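Local coordinates for PHD finger protein 3 (PDB 6IC9) that reads the phosphorylated C-terminal domain of RNA polymerase II through its SPOC domain and regulates neuronal gene expression, at residues A[13-18]-A[27-32]; A[17-22]-A[47-52]; A[89-94]-A[146-151]. One frame throughout, in Å; residues are numbered along the deposited sequence.

Contact 1: residues A[13-18]-A[27-32]; sequences FIWKGF and FVTKAY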
loop_
_atom_site.group_PDB
_atom_site.type_symbol
_atom_site.label_atom_id
_atom_site.label_comp_id
_atom_site.label_asym_id
_atom_site.label_seq_id
_atom_site.Cartn_x
_atom_site.Cartn_y
_atom_site.Cartn_z
ATOM N N PHE A 13 0.273 11.979 10.817
ATOM C CA PHE A 13 0.019 11.320 9.540
ATOM C C PHE A 13 0.774 12.039 8.431
ATOM O O PHE A 13 0.929 13.269 8.448
ATOM C CB PHE A 13 -1.490 11.267 9.217
ATOM C CG PHE A 13 -2.180 12.630 9.068
ATOM C CD1 PHE A 13 -2.211 13.282 7.861
ATOM C CD2 PHE A 13 -2.855 13.196 10.140
ATOM C CE1 PHE A 13 -2.855 14.513 7.722
ATOM C CE2 PHE A 13 -3.500 14.422 10.030
ATOM C CZ PHE A 13 -3.507 15.084 8.808
ATOM N N ILE A 14 1.239 11.270 7.442
ATOM C CA ILE A 14 2.007 11.864 6.350
ATOM C C ILE A 14 1.177 12.175 5.094
ATOM O O ILE A 14 1.699 12.829 4.169
ATOM C CB ILE A 14 3.214 10.968 5.998
ATOM C CG1 ILE A 14 2.750 9.561 5.657
ATOM C CG2 ILE A 14 4.061 10.791 7.224
ATOM C CD1 ILE A 14 2.308 9.388 4.219
ATOM N N TRP A 15 -0.075 11.735 5.019
ATOM C CA TRP A 15 -0.926 12.032 3.862
ATOM C C TRP A 15 -2.366 11.732 4.245
ATOM O O TRP A 15 -2.613 10.824 5.038
ATOM C CB TRP A 15 -0.523 11.184 2.648
ATOM C CG TRP A 15 -1.468 11.171 1.468
ATOM C CD1 TRP A 15 -1.460 12.022 0.386
ATOM C CD2 TRP A 15 -2.550 10.237 1.234
ATOM N NE1 TRP A 15 -2.444 11.664 -0.492
ATOM C CE2 TRP A 15 -3.106 10.557 -0.021
ATOM C CE3 TRP A 15 -3.040 9.121 1.933
ATOM C CZ2 TRP A 15 -4.186 9.854 -0.571
ATOM C CZ3 TRP A 15 -4.141 8.395 1.372
ATOM C CH2 TRP A 15 -4.698 8.784 0.139
ATOM N N LYS A 16 -3.300 12.525 3.717
ATOM C CA LYS A 16 -4.734 12.295 3.933
ATOM C C LYS A 16 -5.397 12.411 2.582
ATOM O O LYS A 16 -5.164 13.384 1.851
ATOM C CB LYS A 16 -5.377 13.313 4.906
ATOM C CG LYS A 16 -6.862 13.067 5.190
ATOM C CD LYS A 16 -7.423 14.329 5.898
ATOM C CE LYS A 16 -8.896 14.274 6.138
ATOM N NZ LYS A 16 -9.424 15.619 6.617
ATOM N N GLY A 17 -6.151 11.405 2.197
ATOM C CA GLY A 17 -6.722 11.446 0.866
ATOM C C GLY A 17 -7.642 10.264 0.695
ATOM O O GLY A 17 -7.932 9.561 1.657
ATOM N N PHE A 18 -8.131 10.077 -0.527
ATOM C CA PHE A 18 -9.053 8.974 -0.806
ATOM C C PHE A 18 -8.268 7.753 -1.283
ATOM O O PHE A 18 -7.258 7.874 -1.980
ATOM C CB PHE A 18 -10.045 9.348 -1.909
ATOM C CG PHE A 18 -11.093 10.283 -1.437
ATOM C CD1 PHE A 18 -10.813 11.644 -1.368
ATOM C CD2 PHE A 18 -12.311 9.807 -0.937
ATOM C CE1 PHE A 18 -11.798 12.556 -0.894
ATOM C CE2 PHE A 18 -13.315 10.736 -0.472
ATOM C CZ PHE A 18 -13.025 12.100 -0.422
ATOM N N PHE A 27 -13.055 5.730 0.121
ATOM C CA PHE A 27 -13.109 6.286 1.470
ATOM C C PHE A 27 -11.929 7.211 1.683
ATOM O O PHE A 27 -10.941 7.159 0.949
ATOM C CB PHE A 27 -13.132 5.174 2.518
ATOM C CG PHE A 27 -11.999 4.175 2.369
ATOM C CD1 PHE A 27 -12.127 3.077 1.496
ATOM C CD2 PHE A 27 -10.808 4.382 3.014
ATOM C CE1 PHE A 27 -11.066 2.135 1.342
ATOM C CE2 PHE A 27 -9.726 3.422 2.852
ATOM C CZ PHE A 27 -9.895 2.347 1.984
ATOM N N VAL A 28 -12.037 8.027 2.731
ATOM C CA VAL A 28 -10.978 8.932 3.177
ATOM C C VAL A 28 -10.143 8.209 4.213
ATOM O O VAL A 28 -10.666 7.539 5.108
ATOM C CB VAL A 28 -11.535 10.226 3.779
ATOM C CG1 VAL A 28 -10.377 11.194 4.124
ATOM C CG2 VAL A 28 -12.508 10.841 2.795
ATOM N N THR A 29 -8.838 8.358 4.090
ATOM C CA THR A 29 -7.920 7.626 4.943
ATOM C C THR A 29 -6.729 8.530 5.246
ATOM O O THR A 29 -6.379 9.392 4.455
ATOM C CB THR A 29 -7.499 6.307 4.255
ATOM O OG1 THR A 29 -6.572 5.614 5.087
ATOM C CG2 THR A 29 -6.787 6.611 2.943
ATOM N N LYS A 30 -6.062 8.280 6.377
ATOM C CA LYS A 30 -4.790 8.906 6.673
ATOM C C LYS A 30 -3.728 7.814 6.613
ATOM O O LYS A 30 -4.003 6.682 7.023
ATOM C CB LYS A 30 -4.807 9.533 8.067
ATOM C CG LYS A 30 -5.552 10.915 8.113
ATOM C CD LYS A 30 -5.818 11.300 9.587
ATOM C CE LYS A 30 -6.425 12.731 9.688
ATOM N NZ LYS A 30 -6.854 13.040 11.117
ATOM N N ALA A 31 -2.559 8.147 6.079
ATOM C CA ALA A 31 -1.404 7.216 6.040
ATOM C C ALA A 31 -0.396 7.595 7.115
ATOM O O ALA A 31 -0.077 8.777 7.279
ATOM C CB ALA A 31 -0.706 7.277 4.676
ATOM N N TYR A 32 0.123 6.590 7.829
ATOM C CA TYR A 32 1.144 6.729 8.851
ATOM C C TYR A 32 2.350 5.901 8.455
ATOM O O TYR A 32 2.193 4.797 7.918
ATOM C CB TYR A 32 0.663 6.231 10.215
ATOM C CG TYR A 32 -0.499 7.109 10.709
ATOM C CD1 TYR A 32 -1.796 6.848 10.327
ATOM C CD2 TYR A 32 -0.252 8.252 11.498
ATOM C CE1 TYR A 32 -2.854 7.684 10.749
ATOM C CE2 TYR A 32 -1.288 9.078 11.910
ATOM C CZ TYR A 32 -2.574 8.784 11.544
ATOM O OH TYR A 32 -3.587 9.610 11.955
#

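Contact 2: residues A[17-22]-A[47-52]; sequences GFINMP and DSIQVG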
loop_
_atom_site.group_PDB
_atom_site.type_symbol
_atom_site.label_atom_id
_atom_site.label_comp_id
_atom_site.label_asym_id
_atom_site.label_seq_id
_atom_site.Cartn_x
_atom_site.Cartn_y
_atom_site.Cartn_z
ATOM N N GLY A 17 -6.151 11.405 2.197
ATOM C CA GLY A 17 -6.722 11.446 0.866
ATOM C C GLY A 17 -7.642 10.264 0.695
ATOM O O GLY A 17 -7.932 9.561 1.657
ATOM N N PHE A 18 -8.131 10.077 -0.527
ATOM C CA PHE A 18 -9.053 8.974 -0.806
ATOM C C PHE A 18 -8.268 7.753 -1.283
ATOM O O PHE A 18 -7.258 7.874 -1.980
ATOM C CB PHE A 18 -10.045 9.348 -1.909
ATOM C CG PHE A 18 -11.093 10.283 -1.437
ATOM C CD1 PHE A 18 -10.813 11.644 -1.368
ATOM C CD2 PHE A 18 -12.311 9.807 -0.937
ATOM C CE1 PHE A 18 -11.798 12.556 -0.894
ATOM C CE2 PHE A 18 -13.315 10.736 -0.472
ATOM C CZ PHE A 18 -13.025 12.100 -0.422
ATOM N N ILE A 19 -8.821 6.579 -1.002
ATOM C CA ILE A 19 -8.577 5.396 -1.790
ATOM C C ILE A 19 -9.853 5.070 -2.542
ATOM O O ILE A 19 -10.939 5.024 -1.952
ATOM C CB ILE A 19 -8.136 4.223 -0.900
ATOM C CG1 ILE A 19 -6.748 4.547 -0.318
ATOM C CG2 ILE A 19 -8.153 2.946 -1.726
ATOM C CD1 ILE A 19 -6.195 3.406 0.640
ATOM N N ASN A 20 -9.729 4.810 -3.827
ATOM C CA ASN A 20 -10.919 4.672 -4.660
ATOM C C ASN A 20 -10.753 3.431 -5.513
ATOM O O ASN A 20 -9.926 3.421 -6.427
ATOM C CB ASN A 20 -11.135 5.923 -5.531
ATOM C CG ASN A 20 -12.473 5.882 -6.258
ATOM O OD1 ASN A 20 -13.124 4.843 -6.266
ATOM N ND2 ASN A 20 -12.901 7.022 -6.833
ATOM N N MET A 21 -11.527 2.376 -5.217
ATOM C CA MET A 21 -11.545 1.188 -6.067
ATOM C C MET A 21 -12.922 1.105 -6.696
ATOM O O MET A 21 -13.887 0.718 -6.026
ATOM C CB MET A 21 -11.241 -0.107 -5.289
ATOM C CG MET A 21 -11.101 -1.301 -6.235
ATOM S SD MET A 21 -10.569 -2.814 -5.460
ATOM C CE MET A 21 -10.411 -3.957 -6.831
ATOM N N PRO A 22 -13.062 1.476 -7.962
ATOM C CA PRO A 22 -14.388 1.527 -8.590
ATOM C C PRO A 22 -15.133 0.211 -8.478
ATOM O O PRO A 22 -14.571 -0.871 -8.717
ATOM C CB PRO A 22 -14.069 1.889 -10.050
ATOM C CG PRO A 22 -12.789 2.742 -9.932
ATOM C CD PRO A 22 -12.000 2.074 -8.794
ATOM N N ASP A 47 -4.402 13.102 -4.588
ATOM C CA ASP A 47 -5.553 13.289 -3.696
ATOM C C ASP A 47 -6.359 11.998 -3.514
ATOM O O ASP A 47 -6.988 11.793 -2.476
ATOM C CB ASP A 47 -6.513 14.374 -4.279
ATOM C CG ASP A 47 -5.999 15.792 -4.106
ATOM O OD1 ASP A 47 -4.942 16.000 -3.500
ATOM O OD2 ASP A 47 -6.696 16.722 -4.588
ATOM N N SER A 48 -6.476 11.204 -4.562
ATOM C CA SER A 48 -7.259 9.980 -4.561
ATOM C C SER A 48 -6.408 8.925 -5.230
ATOM O O SER A 48 -6.044 9.087 -6.392
ATOM C CB SER A 48 -8.581 10.139 -5.310
ATOM O OG SER A 48 -9.232 8.883 -5.342
ATOM N N ILE A 49 -6.041 7.886 -4.477
ATOM C CA ILE A 49 -5.330 6.740 -5.031
ATOM C C ILE A 49 -6.342 5.850 -5.721
ATOM O O ILE A 49 -7.230 5.303 -5.055
ATOM C CB ILE A 49 -4.614 5.951 -3.929
ATOM C CG1 ILE A 49 -3.586 6.827 -3.243
ATOM C CG2 ILE A 49 -4.015 4.618 -4.533
ATOM C CD1 ILE A 49 -2.999 6.196 -1.985
ATOM N N GLN A 50 -6.210 5.695 -7.049
ATOM C CA GLN A 50 -7.131 4.893 -7.853
ATOM C C GLN A 50 -6.631 3.463 -7.894
ATOM O O GLN A 50 -5.559 3.202 -8.428
ATOM C CB GLN A 50 -7.220 5.403 -9.295
ATOM C CG GLN A 50 -7.737 6.831 -9.370
ATOM C CD GLN A 50 -9.166 6.968 -8.844
ATOM O OE1 GLN A 50 -10.051 6.096 -9.072
ATOM N NE2 GLN A 50 -9.403 8.063 -8.128
ATOM N N VAL A 51 -7.400 2.543 -7.350
ATOM C CA VAL A 51 -6.980 1.140 -7.397
ATOM C C VAL A 51 -7.443 0.554 -8.732
ATOM O O VAL A 51 -8.651 0.436 -8.988
ATOM C CB VAL A 51 -7.553 0.364 -6.212
ATOM C CG1 VAL A 51 -7.049 -1.093 -6.237
ATOM C CG2 VAL A 51 -7.219 1.082 -4.910
ATOM N N GLY A 52 -6.495 0.259 -9.598
ATOM C CA GLY A 52 -6.717 -0.178 -10.956
ATOM C C GLY A 52 -6.784 -1.654 -11.183
ATOM O O GLY A 52 -7.112 -2.085 -12.290
#

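Contact 3: residues A[89-94]-A[146-151]; sequences ISYTLL and NLLLGL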
loop_
_atom_site.group_PDB
_atom_site.type_symbol
_atom_site.label_atom_id
_atom_site.label_comp_id
_atom_site.label_asym_id
_atom_site.label_seq_id
_atom_site.Cartn_x
_atom_site.Cartn_y
_atom_site.Cartn_z
ATOM N N ILE A 89 -16.459 1.564 7.274
ATOM C CA ILE A 89 -17.231 0.529 6.596
ATOM C C ILE A 89 -16.615 0.194 5.231
ATOM O O ILE A 89 -16.511 -0.973 4.847
ATOM C CB ILE A 89 -18.699 0.982 6.436
ATOM C CG1 ILE A 89 -19.326 1.131 7.828
ATOM C CG2 ILE A 89 -19.431 -0.033 5.584
ATOM C CD1 ILE A 89 -20.692 1.920 7.769
ATOM N N SER A 90 -16.276 1.222 4.445
ATOM C CA SER A 90 -15.703 0.985 3.128
ATOM C C SER A 90 -14.259 0.470 3.202
ATOM O O SER A 90 -13.832 -0.278 2.324
ATOM C CB SER A 90 -15.739 2.281 2.323
ATOM O OG SER A 90 -17.087 2.647 2.080
ATOM N N TYR A 91 -13.493 0.934 4.184
ATOM C CA TYR A 91 -12.152 0.384 4.426
ATOM C C TYR A 91 -12.219 -1.121 4.604
ATOM O O TYR A 91 -11.429 -1.871 4.005
ATOM C CB TYR A 91 -11.598 1.063 5.682
ATOM C CG TYR A 91 -10.181 0.721 6.098
ATOM C CD1 TYR A 91 -9.896 -0.494 6.728
ATOM C CD2 TYR A 91 -9.178 1.682 5.978
ATOM C CE1 TYR A 91 -8.608 -0.781 7.160
ATOM C CE2 TYR A 91 -7.870 1.421 6.399
ATOM C CZ TYR A 91 -7.617 0.210 6.994
ATOM O OH TYR A 91 -6.344 -0.041 7.428
ATOM N N THR A 92 -13.138 -1.567 5.473
ATOM C CA THR A 92 -13.384 -2.989 5.718
ATOM C C THR A 92 -13.788 -3.745 4.450
ATOM O O THR A 92 -13.339 -4.881 4.236
ATOM C CB THR A 92 -14.427 -3.128 6.815
ATOM O OG1 THR A 92 -13.872 -2.567 8.010
ATOM C CG2 THR A 92 -14.802 -4.591 7.071
ATOM N N LEU A 93 -14.666 -3.161 3.612
ATOM C CA LEU A 93 -15.005 -3.828 2.347
ATOM C C LEU A 93 -13.770 -4.048 1.489
ATOM O O LEU A 93 -13.606 -5.111 0.874
ATOM C CB LEU A 93 -16.002 -2.994 1.536
ATOM C CG LEU A 93 -17.427 -3.023 2.061
ATOM C CD1 LEU A 93 -18.227 -1.873 1.420
ATOM C CD2 LEU A 93 -18.024 -4.379 1.715
ATOM N N LEU A 94 -12.906 -3.034 1.413
ATOM C CA LEU A 94 -11.711 -3.151 0.597
ATOM C C LEU A 94 -10.728 -4.146 1.183
ATOM O O LEU A 94 -10.175 -4.975 0.446
ATOM C CB LEU A 94 -11.043 -1.772 0.448
ATOM C CG LEU A 94 -9.975 -1.730 -0.674
ATOM C CD1 LEU A 94 -10.554 -2.110 -1.999
ATOM C CD2 LEU A 94 -9.396 -0.307 -0.737
ATOM N N ASN A 146 -7.345 -5.508 11.748
ATOM C CA ASN A 146 -7.070 -5.737 10.323
ATOM C C ASN A 146 -6.666 -4.410 9.699
ATOM O O ASN A 146 -7.289 -3.361 9.962
ATOM C CB ASN A 146 -8.309 -6.301 9.605
ATOM C CG ASN A 146 -8.670 -7.703 10.031
ATOM O OD1 ASN A 146 -7.823 -8.482 10.460
ATOM N ND2 ASN A 146 -9.967 -8.048 9.900
ATOM N N LEU A 147 -5.671 -4.442 8.800
ATOM C CA LEU A 147 -5.072 -3.214 8.293
ATOM C C LEU A 147 -4.871 -3.319 6.793
ATOM O O LEU A 147 -4.579 -4.401 6.261
ATOM C CB LEU A 147 -3.655 -2.968 8.887
ATOM C CG LEU A 147 -3.625 -2.486 10.333
ATOM C CD1 LEU A 147 -2.170 -2.412 10.753
ATOM C CD2 LEU A 147 -4.322 -1.082 10.360
ATOM N N LEU A 148 -4.927 -2.162 6.138
ATOM C CA LEU A 148 -4.463 -1.989 4.758
ATOM C C LEU A 148 -3.128 -1.285 4.853
ATOM O O LEU A 148 -3.034 -0.204 5.466
ATOM C CB LEU A 148 -5.452 -1.114 3.947
ATOM C CG LEU A 148 -6.778 -1.822 3.624
ATOM C CD1 LEU A 148 -7.745 -0.799 3.008
ATOM C CD2 LEU A 148 -6.590 -3.003 2.630
ATOM N N LEU A 149 -2.075 -1.914 4.300
ATOM C CA LEU A 149 -0.770 -1.303 4.159
ATOM C C LEU A 149 -0.580 -0.821 2.732
ATOM O O LEU A 149 -1.118 -1.406 1.799
ATOM C CB LEU A 149 0.280 -2.400 4.477
ATOM C CG LEU A 149 0.873 -2.562 5.887
ATOM C CD1 LEU A 149 -0.086 -2.406 7.038
ATOM C CD2 LEU A 149 1.728 -3.880 5.984
ATOM N N GLY A 150 0.238 0.206 2.557
ATOM C CA GLY A 150 0.700 0.620 1.246
ATOM C C GLY A 150 2.190 0.319 1.136
ATOM O O GLY A 150 2.982 0.773 1.957
ATOM N N LEU A 151 2.551 -0.413 0.097
ATOM C CA LEU A 151 3.955 -0.680 -0.258
ATOM C C LEU A 151 4.284 0.240 -1.405
ATOM O O LEU A 151 3.714 0.093 -2.484
ATOM C CB LEU A 151 4.100 -2.154 -0.658
ATOM C CG LEU A 151 5.421 -2.539 -1.296
ATOM C CD1 LEU A 151 6.479 -2.274 -0.289
ATOM C CD2 LEU A 151 5.333 -4.060 -1.647
#

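Contact 1: residues A[13-18]-A[27-32]
Residues 13-18 and 27-32 lie on and just before the beta hairpin of strands 15-21 and 25-35 in the SPOC domain, where Gly17 faces Thr29 as an antiparallel hydrogen-bonded pair. Gly17 N donates to Thr29 O at 3.0 Å. Thr29 N returns a bond to Gly17 O at 2.9 Å. Lys16 with Lys30, and Phe18 with Val28, are the flanking non-hydrogen-bonded pairs. Further along, Ala31 N bonds to Trp15 O and Ile14 N bonds to Ala31 O.

Lys16, Phe18, Val28 and Lys30 share one face of the sheet. The extended chain of Lys30 runs over one face of the Phe13 ring, and Lys30 CE makes a CH-pi contact 3.8 Å from the centroid of that ring. Phe13 CG sits between the backbone N and the carbonyl carbon (chi1 62°), and from there the ring continues alongside Lys30. Phe13 CB in turn rests 3.4 Å above the plane of the Tyr32 ring, offset toward the rim. Val28 CG2 covers a face of the Phe18 ring and is 3.4 Å from Phe18 CE2.

On the other face, the Trp15 indole meets Thr29 and Ala31 with its edge. Trp15 CZ3 lies 3.6 Å from Thr29 CG2. The polar atoms here are satisfied elsewhere: Trp15 NE1 bonds to Pro46 O, and Thr29 OG1 to Thr81 O. A CB on Gly17 would come too close to Trp15 CZ2.

The two lysines add methylene packing rather than charge pairing. Lys16 NZ and Lys30 NZ are 5.8 Å apart, so their like charges probably repel mildly.

Contact 2: residues A[17-22]-A[47-52]
Asn20 and Gln50 lie side by side on neighbouring parallel strands, their side chains pointing the same way. Asn20 CB touches Ser48 OG at 3.5 Å and also meets Gln50 OE1. Asn20 CG is anti to the backbone N (chi1 -172°) and lies 3.7 Å from the same Gln50 OE1. At the tip, Asn20 ND2 is 3.7 Å from Gln50 OE1, with Gln50 NE2 slightly farther off. These are packing contacts. The two amide planes are turned 63° against each other. Gln50 reaches this place because its chain bends at chi2 (-63°), which folds CD back toward the asparagine.

The backbones are joined by four bonds. Phe18 N donates to Asp47 O, and Phe18 O accepts from Ile49 N. Asn20 N donates to Ile49 O at 2.8 Å, and Asn20 O accepts from Val51 N. Each of Phe18 and Asn20 thus grips a residue on both sides of its partner, as parallel pairing requires.

The buried face is apolar. Val51 CG2 touches Ile19 CG2 at 3.8 Å, while Val51 CG1 lies 4.0 Å from Met21 SD. Val51 CB packs on Met21 CB. Helix 85-101 covers Ile19 and Met21 with Leu94, and Met21 also with Tyr97 and Phe98.

Near the strand ends the bound phosphorylated peptide comes within reach. It bonds to the backbone of Gly52 and packs a polar side chain on Met21 and Pro22.

Strands 15-21 and 48-55 are the first and last in the order of the mixed sheet. Their parallel pairing closes the sheet on itself, in keeping with the beta-barrel fold of SPOC domains.

Contact 3: residues A[89-94]-A[146-151]
Tyr91 reaches from helix 85-101 to Leu148 on strand 147-155, and its hydroxyl makes the one hydrogen bond between the two segments. Leu148 N donates to Tyr91 OH at 2.9 Å, and the bond is nearly straight. The same hydroxyl is also bonded to Phe80 O on strand 73-82. The buried oxygen therefore has two backbone partners, an N-H and a carbonyl, on two neighbouring strands. Together they pin the hydroxyl, and with it the tip of the side chain, between the strands.

The ring contact is a CH-pi interaction. Leu148 CD1 sits over the centre of the Tyr91 ring, 3.9 Å from its centroid and 5° off the ring normal. Leu148 CG lies over the same ring nearer the hydroxyl end, 4.0 Å from Tyr91 CZ. These two carbons bear on how the ring can turn. The leucine and the tyrosine overlap while pointing opposite ways. Tyr91 CG is anti to the backbone N (chi1 -176°), which starts the ring on its way toward the strand.

The edge of the tyrosine meets backbone. Tyr91 OH is 3.5 Å from Leu147 CA, and Tyr91 CE1 is 4.0 Å from Asn146 O.

Apolar packing completes the contact. Leu94 CD2 touches Leu148 CD1 at 4.1 Å, with the two side chains at about a right angle.

A phenylalanine at Tyr91 would probably leave Leu148 N without this acceptor and Phe80 O without its hydroxyl partner, and the ring tip no longer tied to the two strands.

The axes of 89-94 and 147-151 come within 9.0 Å and are steeply inclined. Helix 85-101 packs against the sheet here: Phe27 of strand 25-35 also touches Leu94 and Leu148, and Leu119 of strand 114-122 reaches Leu94.

How the contacts relate
Contacts 1 and 2 share Gly17 and Phe18 and pair strand 15-21 with a neighbour on each side, antiparallel in one and parallel in the other. Both are partly buried and joined by backbone bonds. Contact 2 sets Ile19 and Ile49 on one face against Ser48, Asn20 and Gln50 on the other; contact 1 mixes lysine chains and aromatic rings on one face. Contact 3 is a buried packing of helix on sheet, with a single hydrogen bond, to a tyrosine hydroxyl. The three meet in the core: Phe27 of contact 1 and Ile19 and Met21 of contact 2 all touch Leu94. Contact 2 lies beside the bound peptide, which reaches Met21, Pro22 and Gly52.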